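Long-range contacts in PppA (Pseudomonas aeruginosa, PDB 6JKV), which regulates type VI secretion, binds manganese, and probably acts as a metal-dependent serine/threonine protein phosphatase of the PP2C family: residues A[145-150]-A[200-205]; A[102-107]-A[186-191]; A[33-38]-A[253-258]. All blocks are in the same frame, centred on the assembly; numbering follows the deposited sequence.

Contact 3 is the most regular of the three: it pairs strand 29-36 with strand 254-261 inside one five-stranded sheet and ends beside the manganese site. Contact 1 reaches the same sheet through strand 142-147, but crosses to the second sheet by two long arginines, with an arginine-carbonyl bond and waters. Contact 2 lies on the other side of the chain's centre from contact 1 and ties helix 89-114 to a loop through an asparagine amide bonded at both ends and valine packing. Contacts 1 and 3 are partly buried, contact 2 is buried. None of the three touches another; contacts 1 and 2 are farthest apart, their centres about 31 Å from each other.

Contact 1 of 3, residues A[145-150]-A[200-205]; sequences RLRGGV and ALHVLP
Arg147 lays its guanidinium over Leu204, whose CD1 sits above the centre of one face, 3.9 Å from Arg147 CZ, and the two side chains cross at about a right angle. Its CG stands opposite the backbone N (chi1 174°) and the chain bends at chi3, which brings the group there. At the edge Arg147 NH2 donates to His202 O (2.8 Å). The N-H...O angle of 135° makes this a bent bond, though the acceptor lies near the guanidinium plane. Asp207 also takes NH2 in a salt bridge. The opposite face meets Arg145 NH1. Arg145 has Arg147 NH1 over one face and Leu201 CD2 over the other, both offset toward the rim, Leu201 CD2 being 3.9 Å from Arg145 NH1.

The looser side is wet: Arg145 NH1 is 3.6 Å from His202 O, and two waters link these residues. One accepts from Arg145 NH1 and donates to His202 O; the other accepts from both Arg145 NH1 and His202 N. Glu152 holds Arg145 NH2 in a salt bridge.

The axes of strand segments 145-147 and 200-202 approach to 11.1 Å, at 20°, in different sheets of the PP2C β-sandwich; Leu201 and Val203 pack on Phe209 of strand 208-212.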
# COMPACT_ATOMS: atom_id res chain seq x y z
N ARG A 145 -0.12 -8.68 8.21
CA ARG A 145 -1.27 -9.17 9.01
C ARG A 145 -0.82 -9.40 10.44
O ARG A 145 0.20 -10.06 10.65
CB ARG A 145 -1.85 -10.45 8.41
CG ARG A 145 -2.83 -11.15 9.34
CD ARG A 145 -3.51 -12.34 8.72
NE ARG A 145 -2.55 -13.38 8.40
CZ ARG A 145 -2.83 -14.48 7.72
NH1 ARG A 145 -4.06 -14.68 7.27
NH2 ARG A 145 -1.88 -15.35 7.46
N LEU A 146 -1.56 -8.84 11.40
CA LEU A 146 -1.40 -9.16 12.83
C LEU A 146 -2.51 -10.14 13.22
O LEU A 146 -3.70 -9.79 13.10
CB LEU A 146 -1.49 -7.89 13.67
CG LEU A 146 -1.23 -8.08 15.16
CD1 LEU A 146 0.26 -8.24 15.42
CD2 LEU A 146 -1.78 -6.91 15.96
N ARG A 147 -2.11 -11.33 13.67
CA ARG A 147 -3.04 -12.38 14.14
C ARG A 147 -2.46 -13.00 15.41
O ARG A 147 -1.29 -13.40 15.40
CB ARG A 147 -3.24 -13.43 13.05
CG ARG A 147 -4.07 -14.62 13.50
CD ARG A 147 -4.25 -15.59 12.34
NE ARG A 147 -5.26 -15.15 11.39
CZ ARG A 147 -5.59 -15.79 10.27
NH1 ARG A 147 -4.97 -16.90 9.93
NH2 ARG A 147 -6.54 -15.32 9.49
N GLY A 148 -3.27 -13.06 16.47
CA GLY A 148 -2.86 -13.60 17.78
C GLY A 148 -1.62 -12.91 18.32
O GLY A 148 -0.78 -13.59 18.92
N GLY A 149 -1.49 -11.60 18.11
CA GLY A 149 -0.33 -10.82 18.57
C GLY A 149 0.94 -11.12 17.78
O GLY A 149 2.01 -10.67 18.22
N VAL A 150 0.84 -11.84 16.66
CA VAL A 150 2.01 -12.19 15.80
C VAL A 150 1.88 -11.46 14.47
O VAL A 150 0.83 -11.59 13.81
CB VAL A 150 2.14 -13.70 15.59
CG1 VAL A 150 3.33 -14.02 14.70
CG2 VAL A 150 2.23 -14.46 16.91
N ALA A 200 -3.94 -14.40 -1.60
CA ALA A 200 -5.27 -14.63 -1.01
C ALA A 200 -5.10 -14.81 0.50
O ALA A 200 -4.07 -15.36 0.94
CB ALA A 200 -5.93 -15.83 -1.62
N LEU A 201 -6.09 -14.33 1.26
CA LEU A 201 -6.09 -14.39 2.74
C LEU A 201 -7.44 -14.91 3.21
O LEU A 201 -8.47 -14.48 2.68
CB LEU A 201 -5.83 -12.99 3.31
CG LEU A 201 -4.48 -12.36 2.97
CD1 LEU A 201 -4.50 -10.87 3.27
CD2 LEU A 201 -3.36 -13.04 3.75
N HIS A 202 -7.42 -15.84 4.15
CA HIS A 202 -8.58 -16.21 4.98
C HIS A 202 -8.59 -15.30 6.21
O HIS A 202 -7.60 -15.29 6.94
CB HIS A 202 -8.53 -17.70 5.32
CG HIS A 202 -9.47 -18.09 6.41
ND1 HIS A 202 -10.84 -18.18 6.22
CD2 HIS A 202 -9.24 -18.40 7.70
CE1 HIS A 202 -11.41 -18.53 7.36
NE2 HIS A 202 -10.45 -18.68 8.27
N VAL A 203 -9.66 -14.54 6.38
CA VAL A 203 -9.78 -13.53 7.48
C VAL A 203 -10.51 -14.18 8.65
O VAL A 203 -11.56 -14.81 8.42
CB VAL A 203 -10.50 -12.26 7.02
CG1 VAL A 203 -10.34 -11.15 8.05
CG2 VAL A 203 -10.01 -11.80 5.65
N LEU A 204 -9.95 -14.03 9.85
CA LEU A 204 -10.62 -14.42 11.11
C LEU A 204 -11.01 -13.16 11.88
O LEU A 204 -10.30 -12.15 11.82
CB LEU A 204 -9.67 -15.28 11.94
CG LEU A 204 -9.48 -16.71 11.44
CD1 LEU A 204 -8.46 -17.43 12.30
CD2 LEU A 204 -10.80 -17.46 11.41
N PRO A 205 -12.11 -13.21 12.66
CA PRO A 205 -12.43 -12.13 13.58
C PRO A 205 -11.22 -11.89 14.50
O PRO A 205 -10.66 -12.85 14.99
CB PRO A 205 -13.65 -12.64 14.36
CG PRO A 205 -14.27 -13.66 13.42
CD PRO A 205 -13.10 -14.31 12.72
O HOH W 1 -6.48 -13.06 7.09
O HOH W 2 -5.16 -16.38 5.43

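Contact 2 of 3, residues A[102-107]-A[186-191]; sequences QVNERV and RAVGVH
The amide of Asn104 is hydrogen-bonded to the backbone of His191: Asn104 ND2 donates to His191 O, 3.1 Å away, with the acceptor only 6° out of the amide plane, while the nitrogen itself is tilted from the plane of the His191 carbonyl. The His191 ring is turned elsewhere, and one of its faces carries Val190 CG1 of its own segment, offset toward the rim. Asn104 thus bridges helix 89-114 and the loop 186-191 in the αββα sandwich of the PP2C fold, where helices flank the two central sheets.

The other end of the amide is used as well. Gly189 N donates to Asn104 OD1 over 2.7 Å in a fairly straight bond (160°), arriving tilted from the carbonyl plane. With both ends engaged by the loop, the rotation of the amide is fixed. The helix presents it this way because CG stands anti to the backbone N (chi1 -174°), which carries the group from the flank of the helix into the loop. A water 2.6 Å from Asn104 OD1 accepts from His191 N and also lies near Ala187 O.

Apolar contacts lie beside this polar centre. Val103 CG1 lies 3.6 Å from Val188 CG1, and both valines also touch Ile76 of helix 69-82. The backbone of Val188 is hydrogen-bonded to Ser121. The backbones come nearest at Gly189, which has no side chain: the CA atoms of Asn104 and Gly189 are 4.9 Å apart, and Val107 CG1 rests 3.8 Å from Gly189 CA.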
# COMPACT_ATOMS: atom_id res chain seq x y z
N GLN A 102 -5.19 -0.05 -16.85
CA GLN A 102 -5.60 1.21 -17.54
C GLN A 102 -4.79 2.39 -16.98
O GLN A 102 -4.35 3.24 -17.78
CB GLN A 102 -7.09 1.49 -17.37
CG GLN A 102 -8.00 0.43 -17.95
CD GLN A 102 -9.42 0.54 -17.44
OE1 GLN A 102 -9.71 1.26 -16.48
NE2 GLN A 102 -10.33 -0.20 -18.06
N VAL A 103 -4.60 2.43 -15.65
CA VAL A 103 -3.79 3.49 -15.00
C VAL A 103 -2.35 3.41 -15.53
O VAL A 103 -1.77 4.46 -15.88
CB VAL A 103 -3.83 3.39 -13.47
CG1 VAL A 103 -2.77 4.27 -12.84
CG2 VAL A 103 -5.20 3.74 -12.93
N ASN A 104 -1.81 2.19 -15.59
CA ASN A 104 -0.42 1.94 -16.06
C ASN A 104 -0.25 2.51 -17.47
O ASN A 104 0.76 3.20 -17.73
CB ASN A 104 -0.07 0.46 -16.03
CG ASN A 104 1.38 0.19 -16.37
OD1 ASN A 104 2.26 0.46 -15.56
ND2 ASN A 104 1.63 -0.33 -17.56
N GLU A 105 -1.20 2.20 -18.36
CA GLU A 105 -1.12 2.62 -19.78
C GLU A 105 -1.21 4.15 -19.90
O GLU A 105 -0.43 4.75 -20.68
CB GLU A 105 -2.23 1.94 -20.58
CG GLU A 105 -2.08 2.17 -22.08
CD GLU A 105 -3.42 2.13 -22.78
OE1 GLU A 105 -4.21 3.07 -22.57
OE2 GLU A 105 -3.70 1.14 -23.49
N ARG A 106 -2.14 4.78 -19.17
CA ARG A 106 -2.32 6.25 -19.17
C ARG A 106 -1.02 6.93 -18.70
O ARG A 106 -0.60 7.93 -19.32
CB ARG A 106 -3.50 6.65 -18.29
CG ARG A 106 -3.52 8.11 -17.87
CD ARG A 106 -4.24 8.99 -18.87
NE ARG A 106 -4.23 10.38 -18.44
CZ ARG A 106 -3.39 11.32 -18.87
NH1 ARG A 106 -2.47 11.05 -19.78
NH2 ARG A 106 -3.49 12.55 -18.40
N VAL A 107 -0.42 6.41 -17.63
CA VAL A 107 0.81 7.00 -17.03
C VAL A 107 1.95 6.85 -18.04
O VAL A 107 2.72 7.82 -18.23
CB VAL A 107 1.14 6.38 -15.66
CG1 VAL A 107 2.56 6.69 -15.22
CG2 VAL A 107 0.15 6.86 -14.61
N ARG A 186 9.10 -3.40 -9.84
CA ARG A 186 7.75 -3.28 -10.45
C ARG A 186 7.00 -2.17 -9.74
O ARG A 186 7.15 -2.02 -8.50
CB ARG A 186 6.94 -4.58 -10.38
CG ARG A 186 7.74 -5.87 -10.46
CD ARG A 186 6.80 -7.06 -10.39
NE ARG A 186 7.52 -8.32 -10.45
CZ ARG A 186 6.95 -9.51 -10.43
NH1 ARG A 186 5.63 -9.62 -10.37
NH2 ARG A 186 7.70 -10.60 -10.48
N ALA A 187 6.27 -1.38 -10.52
CA ALA A 187 5.39 -0.31 -10.04
C ALA A 187 4.58 0.19 -11.23
O ALA A 187 4.93 -0.12 -12.39
CB ALA A 187 6.18 0.82 -9.41
N VAL A 188 3.52 0.93 -10.93
CA VAL A 188 2.64 1.52 -11.96
C VAL A 188 3.48 2.52 -12.76
O VAL A 188 4.11 3.40 -12.15
CB VAL A 188 1.40 2.17 -11.33
CG1 VAL A 188 0.50 2.77 -12.39
CG2 VAL A 188 0.63 1.17 -10.48
N GLY A 189 3.52 2.33 -14.08
CA GLY A 189 4.18 3.25 -15.03
C GLY A 189 5.61 2.87 -15.35
O GLY A 189 6.19 3.52 -16.24
N VAL A 190 6.18 1.87 -14.67
CA VAL A 190 7.59 1.45 -14.87
C VAL A 190 7.71 0.72 -16.20
O VAL A 190 8.62 1.08 -17.00
CB VAL A 190 8.12 0.58 -13.71
CG1 VAL A 190 9.56 0.17 -13.95
CG2 VAL A 190 7.99 1.29 -12.38
N HIS A 191 6.87 -0.29 -16.42
CA HIS A 191 6.95 -1.19 -17.60
C HIS A 191 5.72 -1.00 -18.49
O HIS A 191 4.70 -0.45 -18.02
CB HIS A 191 7.10 -2.66 -17.17
CG HIS A 191 8.36 -2.93 -16.41
ND1 HIS A 191 8.38 -3.04 -15.04
CD2 HIS A 191 9.65 -3.03 -16.82
CE1 HIS A 191 9.61 -3.24 -14.63
NE2 HIS A 191 10.42 -3.22 -15.70
O HOH W 3 4.51 -0.82 -15.03

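Contact 3 of 3, residues A[33-38]-A[253-258]; sequences SYSHVG and NITALV
Leu257 lays its CD1 against Ser33 CB at 3.6 Å, a cross-strand overlap on the face that also bears Ser35 and Thr255. There Ser35 OG, swung anti to the backbone N (chi1 -170°), faces Thr255 OG1 at 2.5 Å. Each hydroxyl has a further hydrogen-bond partner, Asn44 ND2 for Ser35 and Asp46 OD2 for Thr255, so this polar pair is tied to the start of strand 46-51 and the loop before it.

The backbones form an antiparallel ladder, the strand segments running at 177° to each other. Tyr34 with Ala256 and His36 with Ile254 are the hydrogen-bonded pairs, as in Ala256 N to Tyr34 O at 2.9 Å and His36 N to Ile254 O at 2.8 Å. Strand 29-36 is the outermost strand, within this chain, of one sheet of the PP2C sandwich, and pairs with the chain's last strand. On the reverse face His36 CB touches Ile254 CG2 (3.9 Å), and Tyr34 makes a cation-pi contact with Arg239 of helix 234-247.

Beyond the ladder, Asn253 ND2 donates to Val37 O at 2.7 Å, with the acceptor close to the amide plane. The same nitrogen reaches Val43 O and OD1 takes Glu45 N, so the amide is held at both ends beside Asp252, a manganese ligand. Next to it Gly38 N donates to His36 ND1 at 2.9 Å, only 4° out of the ring plane.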
# COMPACT_ATOMS: atom_id res chain seq x y z
N SER A 33 -6.62 5.71 8.15
CA SER A 33 -5.40 6.04 7.38
C SER A 33 -4.85 7.37 7.88
O SER A 33 -5.65 8.24 8.30
CB SER A 33 -5.68 6.13 5.91
OG SER A 33 -6.39 7.33 5.63
N TYR A 34 -3.53 7.49 7.85
CA TYR A 34 -2.83 8.75 8.18
C TYR A 34 -1.53 8.79 7.39
O TYR A 34 -0.85 7.76 7.29
CB TYR A 34 -2.58 8.86 9.69
CG TYR A 34 -2.02 10.19 10.13
CD1 TYR A 34 -2.55 11.38 9.67
CD2 TYR A 34 -0.96 10.25 11.02
CE1 TYR A 34 -2.04 12.60 10.08
CE2 TYR A 34 -0.45 11.46 11.45
CZ TYR A 34 -0.97 12.64 10.96
OH TYR A 34 -0.48 13.85 11.37
N SER A 35 -1.24 9.95 6.81
CA SER A 35 -0.01 10.19 6.01
C SER A 35 0.66 11.46 6.52
O SER A 35 -0.02 12.35 7.04
CB SER A 35 -0.32 10.28 4.53
OG SER A 35 0.88 10.28 3.77
N HIS A 36 1.98 11.52 6.39
CA HIS A 36 2.77 12.73 6.72
C HIS A 36 3.88 12.87 5.70
O HIS A 36 4.49 11.85 5.31
CB HIS A 36 3.31 12.67 8.14
CG HIS A 36 3.73 14.00 8.68
ND1 HIS A 36 4.87 14.65 8.25
CD2 HIS A 36 3.17 14.81 9.61
CE1 HIS A 36 5.00 15.80 8.89
NE2 HIS A 36 3.96 15.92 9.73
N VAL A 37 4.13 14.11 5.28
CA VAL A 37 5.17 14.42 4.26
C VAL A 37 6.53 13.92 4.78
O VAL A 37 7.38 13.55 3.95
CB VAL A 37 5.19 15.93 3.94
CG1 VAL A 37 5.68 16.77 5.11
CG2 VAL A 37 6.02 16.19 2.70
N GLY A 38 6.70 13.85 6.10
CA GLY A 38 7.96 13.46 6.74
C GLY A 38 8.79 14.67 7.12
O GLY A 38 8.23 15.78 7.20
N ASN A 253 8.22 10.33 2.84
CA ASN A 253 6.75 10.38 3.04
C ASN A 253 6.38 9.11 3.79
O ASN A 253 6.85 8.03 3.41
CB ASN A 253 5.97 10.47 1.73
CG ASN A 253 6.36 11.65 0.86
OD1 ASN A 253 6.15 11.62 -0.35
ND2 ASN A 253 6.91 12.70 1.47
N ILE A 254 5.58 9.22 4.85
CA ILE A 254 5.23 8.06 5.70
C ILE A 254 3.71 7.97 5.74
O ILE A 254 3.07 8.94 6.17
CB ILE A 254 5.85 8.18 7.10
CG1 ILE A 254 5.32 7.09 8.03
CG2 ILE A 254 5.67 9.57 7.69
CD1 ILE A 254 6.22 6.81 9.21
N THR A 255 3.17 6.85 5.27
CA THR A 255 1.71 6.59 5.26
C THR A 255 1.44 5.25 5.94
O THR A 255 2.19 4.29 5.68
CB THR A 255 1.15 6.62 3.83
OG1 THR A 255 1.53 7.87 3.25
CG2 THR A 255 -0.36 6.46 3.81
N ALA A 256 0.41 5.21 6.77
CA ALA A 256 -0.05 3.99 7.45
C ALA A 256 -1.57 3.90 7.32
O ALA A 256 -2.25 4.93 7.49
CB ALA A 256 0.40 3.98 8.89
N LEU A 257 -2.05 2.72 6.99
CA LEU A 257 -3.50 2.41 6.91
C LEU A 257 -3.72 1.08 7.63
O LEU A 257 -3.09 0.07 7.23
CB LEU A 257 -3.91 2.35 5.44
CG LEU A 257 -5.39 2.56 5.16
CD1 LEU A 257 -5.61 3.17 3.78
CD2 LEU A 257 -6.13 1.23 5.29
N VAL A 258 -4.56 1.10 8.66
CA VAL A 258 -4.83 -0.09 9.51
C VAL A 258 -6.28 -0.51 9.30
O VAL A 258 -7.16 0.36 9.29
CB VAL A 258 -4.48 0.15 10.99
CG1 VAL A 258 -5.07 -0.93 11.89
CG2 VAL A 258 -2.97 0.23 11.16